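Local coordinates for forkhead-associated 1 (Saccharomyces cerevisiae, PDB 6C4U), which is an engineered phosphothreonine-binding FHA domain, made to recognise a phosphopeptide of the human transcription factor c-Myc, at residues F20-I24 with S25-K29; T81-G85 with Q86-K90. One frame throughout, in Å; residues are numbered along the deposited sequence.

Contact 1. Residues F20-I24 with S25-K29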
ATOM      1  N   PHE F  20       7.097   7.707  -0.183  1.00100.97           N
ATOM      2  CA  PHE F  20       6.379   7.754  -1.459  1.00 89.16           C
ATOM      3  C   PHE F  20       5.894   9.177  -1.691  1.00 94.58           C
ATOM      4  O   PHE F  20       5.089   9.712  -0.899  1.00 73.96           O
ATOM      5  CB  PHE F  20       5.200   6.816  -1.405  1.00 87.33           C
ATOM      6  CG  PHE F  20       5.585   5.374  -1.409  1.00 93.52           C
ATOM      7  CD1 PHE F  20       6.210   4.812  -2.521  1.00114.55           C
ATOM      8  CD2 PHE F  20       5.337   4.570  -0.316  1.00 90.84           C
ATOM      9  CE1 PHE F  20       6.573   3.491  -2.540  1.00119.23           C
ATOM     10  CE2 PHE F  20       5.719   3.253  -0.328  1.00 96.94           C
ATOM     11  CZ  PHE F  20       6.325   2.704  -1.426  1.00108.81           C
ATOM     12  N   SER F  21       6.394   9.797  -2.757  1.00115.38           N
ATOM     13  CA  SER F  21       6.123  11.224  -3.027  1.00125.28           C
ATOM     14  C   SER F  21       5.359  11.390  -4.323  1.00122.97           C
ATOM     15  O   SER F  21       5.202  10.437  -5.116  1.00101.40           O
ATOM     16  CB  SER F  21       7.436  11.999  -3.103  1.00132.53           C
ATOM     17  OG  SER F  21       8.320  11.339  -3.965  1.00144.83           O
ATOM     18  N   ALA F  22       4.902  12.619  -4.542  1.00130.95           N
ATOM     19  CA  ALA F  22       4.212  12.988  -5.773  1.00136.78           C
ATOM     20  C   ALA F  22       4.331  14.486  -6.018  1.00142.38           C
ATOM     21  O   ALA F  22       4.210  15.298  -5.086  1.00145.60           O
ATOM     22  CB  ALA F  22       2.765  12.560  -5.688  1.00138.21           C
ATOM     23  N   ASP F  23       4.551  14.836  -7.283  1.00136.97           N
ATOM     24  CA  ASP F  23       4.637  16.229  -7.728  1.00136.06           C
ATOM     25  C   ASP F  23       3.240  16.851  -7.639  1.00127.24           C
ATOM     26  O   ASP F  23       2.314  16.349  -8.256  1.00126.49           O
ATOM     27  CB  ASP F  23       5.154  16.241  -9.179  1.00145.24           C
ATOM     28  CG  ASP F  23       5.461  17.643  -9.714  1.00153.60           C
ATOM     29  OD1 ASP F  23       5.239  18.657  -9.013  1.00161.59           O
ATOM     30  OD2 ASP F  23       5.941  17.720 -10.862  1.00154.00           O
ATOM     31  N   ILE F  24       3.086  17.936  -6.881  1.00126.77           N
ATOM     32  CA  ILE F  24       1.763  18.561  -6.720  1.00136.40           C
ATOM     33  C   ILE F  24       1.252  19.244  -8.011  1.00146.87           C
ATOM     34  O   ILE F  24       0.036  19.283  -8.256  1.00139.86           O
ATOM     35  CB  ILE F  24       1.719  19.505  -5.505  1.00135.99           C
ATOM     36  CG1 ILE F  24       2.006  18.708  -4.224  1.00140.21           C
ATOM     37  CG2 ILE F  24       0.359  20.169  -5.380  1.00135.05           C
ATOM     38  CD1 ILE F  24       2.195  19.563  -2.987  1.00140.17           C
ATOM     39  N   SER F  25       2.161  19.758  -8.839  1.00148.86           N
ATOM     40  CA  SER F  25       1.787  20.246 -10.170  1.00149.08           C
ATOM     41  C   SER F  25       1.085  19.138 -10.944  1.00149.12           C
ATOM     42  O   SER F  25      -0.105  19.242 -11.241  1.00158.56           O
ATOM     43  CB  SER F  25       3.010  20.725 -10.966  1.00151.49           C
ATOM     44  OG  SER F  25       3.549  21.909 -10.424  1.00159.60           O
ATOM     45  N   GLN F  26       1.820  18.058 -11.204  1.00135.23           N
ATOM     46  CA  GLN F  26       1.324  16.929 -12.000  1.00121.37           C
ATOM     47  C   GLN F  26       0.050  16.291 -11.412  1.00123.93           C
ATOM     48  O   GLN F  26      -0.739  15.702 -12.134  1.00123.79           O
ATOM     49  CB  GLN F  26       2.429  15.873 -12.170  1.00111.75           C
ATOM     50  CG  GLN F  26       2.174  14.875 -13.294  1.00116.59           C
ATOM     51  CD  GLN F  26       2.451  15.470 -14.662  1.00135.69           C
ATOM     52  OE1 GLN F  26       3.608  15.664 -15.035  1.00165.56           O
ATOM     53  NE2 GLN F  26       1.393  15.748 -15.431  1.00150.04           N
ATOM     54  N   VAL F  27      -0.148  16.410 -10.094  1.00122.91           N
ATOM     55  CA  VAL F  27      -1.362  15.906  -9.422  1.00123.31           C
ATOM     56  C   VAL F  27      -2.590  16.728  -9.756  1.00122.98           C
ATOM     57  O   VAL F  27      -3.655  16.172  -9.955  1.00128.44           O
ATOM     58  CB  VAL F  27      -1.160  15.801  -7.881  1.00127.34           C
ATOM     59  CG1 VAL F  27      -2.462  15.894  -7.077  1.00118.33           C
ATOM     60  CG2 VAL F  27      -0.423  14.510  -7.558  1.00132.92           C
ATOM     61  N   LEU F  28      -2.451  18.046  -9.807  1.00129.58           N
ATOM     62  CA  LEU F  28      -3.586  18.914 -10.144  1.00137.14           C
ATOM     63  C   LEU F  28      -3.922  18.855 -11.656  1.00134.53           C
ATOM     64  O   LEU F  28      -5.103  18.857 -12.040  1.00102.63           O
ATOM     65  CB  LEU F  28      -3.315  20.329  -9.648  1.00137.60           C
ATOM     66  CG  LEU F  28      -3.157  20.376  -8.112  1.00129.25           C
ATOM     67  CD1 LEU F  28      -2.515  21.662  -7.626  1.00127.40           C
ATOM     68  CD2 LEU F  28      -4.498  20.163  -7.415  1.00125.35           C
ATOM     69  N   LYS F  29      -2.882  18.752 -12.490  1.00133.15           N
ATOM     70  CA  LYS F  29      -3.030  18.493 -13.937  1.00142.09           C
ATOM     71  C   LYS F  29      -3.801  17.212 -14.286  1.00142.83           C
ATOM     72  O   LYS F  29      -4.376  17.114 -15.371  1.00165.74           O
ATOM     73  CB  LYS F  29      -1.648  18.470 -14.654  1.00143.45           C
ATOM     74  CG  LYS F  29      -1.361  19.708 -15.511  1.00146.36           C
ATOM     75  CD  LYS F  29       0.129  20.077 -15.601  1.00150.47           C
ATOM     76  CE  LYS F  29       0.358  21.589 -15.679  1.00152.47           C
ATOM     77  NZ  LYS F  29       1.468  22.038 -14.783  1.00155.08           N
TER

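Contact 2. Residues T81-G85 with Q86-K90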
ATOM      1  N   THR F  81      -5.466  -9.662   2.124  1.00 79.01           N
ATOM      2  CA  THR F  81      -4.736  -8.534   2.696  1.00 73.13           C
ATOM      3  C   THR F  81      -5.542  -8.014   3.874  1.00 78.49           C
ATOM      4  O   THR F  81      -6.746  -7.805   3.748  1.00 81.18           O
ATOM      5  CB  THR F  81      -4.559  -7.425   1.638  1.00 72.01           C
ATOM      6  OG1 THR F  81      -3.663  -7.895   0.628  1.00 77.40           O
ATOM      7  CG2 THR F  81      -4.008  -6.128   2.233  1.00 68.89           C
ATOM      8  N   TRP F  82      -4.865  -7.793   5.002  1.00 85.36           N
ATOM      9  CA  TRP F  82      -5.497  -7.385   6.259  1.00 79.33           C
ATOM     10  C   TRP F  82      -5.183  -5.944   6.579  1.00 73.26           C
ATOM     11  O   TRP F  82      -4.038  -5.522   6.461  1.00 77.29           O
ATOM     12  CB  TRP F  82      -4.988  -8.262   7.394  1.00 90.92           C
ATOM     13  CG  TRP F  82      -5.696  -9.545   7.465  1.00 97.00           C
ATOM     14  CD1 TRP F  82      -6.673  -9.876   8.336  1.00 98.07           C
ATOM     15  CD2 TRP F  82      -5.506 -10.676   6.614  1.00 94.48           C
ATOM     16  NE1 TRP F  82      -7.105 -11.150   8.091  1.00103.65           N
ATOM     17  CE2 TRP F  82      -6.404 -11.666   7.039  1.00 93.24           C
ATOM     18  CE3 TRP F  82      -4.661 -10.949   5.537  1.00102.02           C
ATOM     19  CZ2 TRP F  82      -6.493 -12.906   6.428  1.00 99.39           C
ATOM     20  CZ3 TRP F  82      -4.748 -12.188   4.925  1.00107.60           C
ATOM     21  CH2 TRP F  82      -5.662 -13.155   5.376  1.00110.10           C
ATOM     22  N   LEU F  83      -6.195  -5.198   6.995  1.00 69.13           N
ATOM     23  CA  LEU F  83      -6.028  -3.802   7.379  1.00 77.77           C
ATOM     24  C   LEU F  83      -6.447  -3.672   8.833  1.00 89.72           C
ATOM     25  O   LEU F  83      -7.630  -3.850   9.155  1.00110.55           O
ATOM     26  CB  LEU F  83      -6.879  -2.899   6.494  1.00 77.25           C
ATOM     27  CG  LEU F  83      -6.968  -1.431   6.897  1.00 77.32           C
ATOM     28  CD1 LEU F  83      -5.595  -0.829   7.107  1.00 82.44           C
ATOM     29  CD2 LEU F  83      -7.697  -0.640   5.823  1.00 88.71           C
ATOM     30  N   ASN F  84      -5.477  -3.366   9.701  1.00 94.07           N
ATOM     31  CA  ASN F  84      -5.676  -3.358  11.153  1.00 87.72           C
ATOM     32  C   ASN F  84      -6.287  -4.690  11.568  1.00 90.60           C
ATOM     33  O   ASN F  84      -7.315  -4.742  12.241  1.00 88.13           O
ATOM     34  CB  ASN F  84      -6.551  -2.174  11.603  1.00 81.64           C
ATOM     35  CG  ASN F  84      -5.973  -0.834  11.173  1.00 81.74           C
ATOM     36  OD1 ASN F  84      -4.752  -0.601  11.245  1.00 75.48           O
ATOM     37  ND2 ASN F  84      -6.843   0.056  10.709  1.00 73.37           N
ATOM     38  N   GLY F  85      -5.666  -5.768  11.101  1.00 93.79           N
ATOM     39  CA  GLY F  85      -6.050  -7.112  11.491  1.00104.56           C
ATOM     40  C   GLY F  85      -7.403  -7.639  11.041  1.00116.51           C
ATOM     41  O   GLY F  85      -7.780  -8.724  11.461  1.00140.92           O
ATOM     42  N   GLN F  86      -8.122  -6.905  10.188  1.00121.80           N
ATOM     43  CA  GLN F  86      -9.361  -7.390   9.560  1.00111.23           C
ATOM     44  C   GLN F  86      -9.120  -7.540   8.066  1.00106.04           C
ATOM     45  O   GLN F  86      -8.680  -6.592   7.428  1.00108.65           O
ATOM     46  CB  GLN F  86     -10.498  -6.405   9.791  1.00106.31           C
ATOM     47  CG  GLN F  86     -10.898  -6.260  11.245  1.00118.58           C
ATOM     48  CD  GLN F  86     -11.512  -4.881  11.528  1.00133.34           C
ATOM     49  OE1 GLN F  86     -10.830  -3.858  11.411  1.00145.31           O
ATOM     50  NE2 GLN F  86     -12.798  -4.848  11.894  1.00130.99           N
ATOM     51  N   LYS F  87      -9.397  -8.722   7.517  1.00102.99           N
ATOM     52  CA  LYS F  87      -9.216  -8.991   6.084  1.00109.23           C
ATOM     53  C   LYS F  87     -10.143  -8.103   5.262  1.00112.50           C
ATOM     54  O   LYS F  87     -11.348  -8.147   5.450  1.00105.56           O
ATOM     55  CB  LYS F  87      -9.524 -10.455   5.762  1.00107.84           C
ATOM     56  CG  LYS F  87      -9.038 -10.927   4.399  1.00108.41           C
ATOM     57  CD  LYS F  87      -9.659 -12.276   4.070  1.00114.09           C
ATOM     58  CE  LYS F  87      -8.796 -13.162   3.174  1.00122.71           C
ATOM     59  NZ  LYS F  87      -9.132 -13.077   1.723  1.00122.64           N
ATOM     60  N   VAL F  88      -9.589  -7.279   4.371  1.00114.34           N
ATOM     61  CA  VAL F  88     -10.421  -6.417   3.524  1.00106.32           C
ATOM     62  C   VAL F  88     -11.004  -7.243   2.389  1.00103.06           C
ATOM     63  O   VAL F  88     -10.454  -8.285   2.013  1.00 91.19           O
ATOM     64  CB  VAL F  88      -9.667  -5.195   2.952  1.00107.74           C
ATOM     65  CG1 VAL F  88      -9.058  -4.371   4.072  1.00106.83           C
ATOM     66  CG2 VAL F  88      -8.600  -5.595   1.930  1.00115.13           C
ATOM     67  N   GLU F  89     -12.123  -6.755   1.855  1.00100.94           N
ATOM     68  CA  GLU F  89     -12.810  -7.404   0.744  1.00101.47           C
ATOM     69  C   GLU F  89     -11.969  -7.209  -0.520  1.00 94.27           C
ATOM     70  O   GLU F  89     -11.530  -6.093  -0.815  1.00104.26           O
ATOM     71  CB  GLU F  89     -14.200  -6.801   0.556  1.00114.44           C
ATOM     72  CG  GLU F  89     -15.173  -7.681  -0.224  1.00122.12           C
ATOM     73  CD  GLU F  89     -16.342  -6.905  -0.827  1.00127.55           C
ATOM     74  OE1 GLU F  89     -16.476  -5.672  -0.628  1.00137.14           O
ATOM     75  OE2 GLU F  89     -17.167  -7.536  -1.524  1.00129.43           O
ATOM     76  N   LYS F  90     -11.745  -8.287  -1.259  1.00 94.29           N
ATOM     77  CA  LYS F  90     -10.949  -8.218  -2.486  1.00 93.89           C
ATOM     78  C   LYS F  90     -11.580  -7.289  -3.545  1.00 90.35           C
ATOM     79  O   LYS F  90     -12.798  -7.199  -3.659  1.00 92.68           O
ATOM     80  CB  LYS F  90     -10.712  -9.608  -3.074  1.00 91.52           C
ATOM     81  CG  LYS F  90      -9.632  -9.623  -4.136  1.00 91.60           C
ATOM     82  CD  LYS F  90      -9.345 -11.019  -4.632  1.00 94.24           C
ATOM     83  CE  LYS F  90      -8.477 -10.993  -5.874  1.00101.12           C
ATOM     84  NZ  LYS F  90      -8.416 -12.306  -6.557  1.00106.23           N
TER

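Contact 1. Residues F20-I24 with S25-K29
D23 leads the chain from strand 18-21 into helix 24-29, and two backbone bonds, each between residues four apart, close the first turn: V27 N to D23 O, 3.1 Å, and L28 N to I24 O, 3.2 Å. The second is the straighter, with 154° at the hydrogen. D23 is also the N-cap. Its CG stands anti to the backbone N (chi1 -173°), which turns the carboxylate back over the start of the helix. There D23 OD1 accepts from S25 N at 3.3 Å. The donor comes from above the carboxylate plane, 60° out of it, so this is a long and steeply tilted cap. A negative charge at this helix end would probably be favourable. The CB atoms of D23 and Q26 touch at 4.1 Å. Beyond them the Q26 chain bends at chi2 and leads its amide away, nearly perpendicular to the carboxylate. Two small apolar contacts complete the turn. V27 turns toward the preceding residues, and its CG2 meets the A22 CB at 4.2 Å. The same methyl lies 3.4 Å from D23 O. I24 and L28 run side by side and point the same way, with I24 CG2 3.9 Å from L28 CD1. Before the helix, F20 belongs to an outermost strand of the six-stranded sheet. It bonds through its backbone to V5 and F6 of strand 4-10 and stacks on the F6 ring. A22 also touches V5. On the helix, I24 rests on S126 and L28 on E128, near the modelled C-terminus.

Contact 2. Residues T81-G85 with Q86-K90
W82 and K87 face each other as a non-hydrogen-bonded antiparallel pair, and their side chains make a CH-pi contact. K87 CB lies over one face of the indole, 3.7 Å from the centroid of the five-membered ring. With chi1 at -165°, K87 CG points away from its own N, and the chain runs on over the six-membered ring. K87 CG is 3.8 Å from W82 CE2, and K87 CE is 3.8 Å from W82 CH2. The chain then bends at chi4 and its amine leads away. With an alanine at W82, the aliphatic part of K87 would probably lose the surface it lies on and be free to swing. Hydrogen bonds between backbones hold the two arms. L83 and Q86 exchange a pair: L83 N to Q86 O, 2.9 Å, and Q86 N to L83 O, 3.3 Å. The third is V88 N to T81 O at 3.0 Å. Apolar packing is lighter: L83, on the face away from W82 and K87, meets V88 CG1 through its CB at 3.6 Å; L83 also touches L73 and L96. Polar side chains bond to their surroundings: T81 OG1 to D75 OD1, and N84 OD1 to E101 N. The reversal is a type I' turn from L83 to Q86. N84 and G85 hold its two central positions with positive phi (52° and 68°). Asn-Gly there is the classic sequence of a tight two-residue beta hairpin, here at the margin of a sheet of the FHA beta sandwich.

Both contacts are local and lie at the surface, each with one buried residue among those that touch. Their centres are about 28 Å apart, on opposite sides of the chain's centre, and their nearest atoms are about 14 Å apart. They do not touch, yet both reach the same six-stranded antiparallel sheet. Contact 1 leaves one of its outermost strands, 18-21, and contact 2 includes the other, 86-87. Contact 1 turns a strand into a short helix, with a carboxylate cap and light aliphatic packing. Contact 2 turns a strand back on itself, with cross-strand bonds and a lysine chain over an indole.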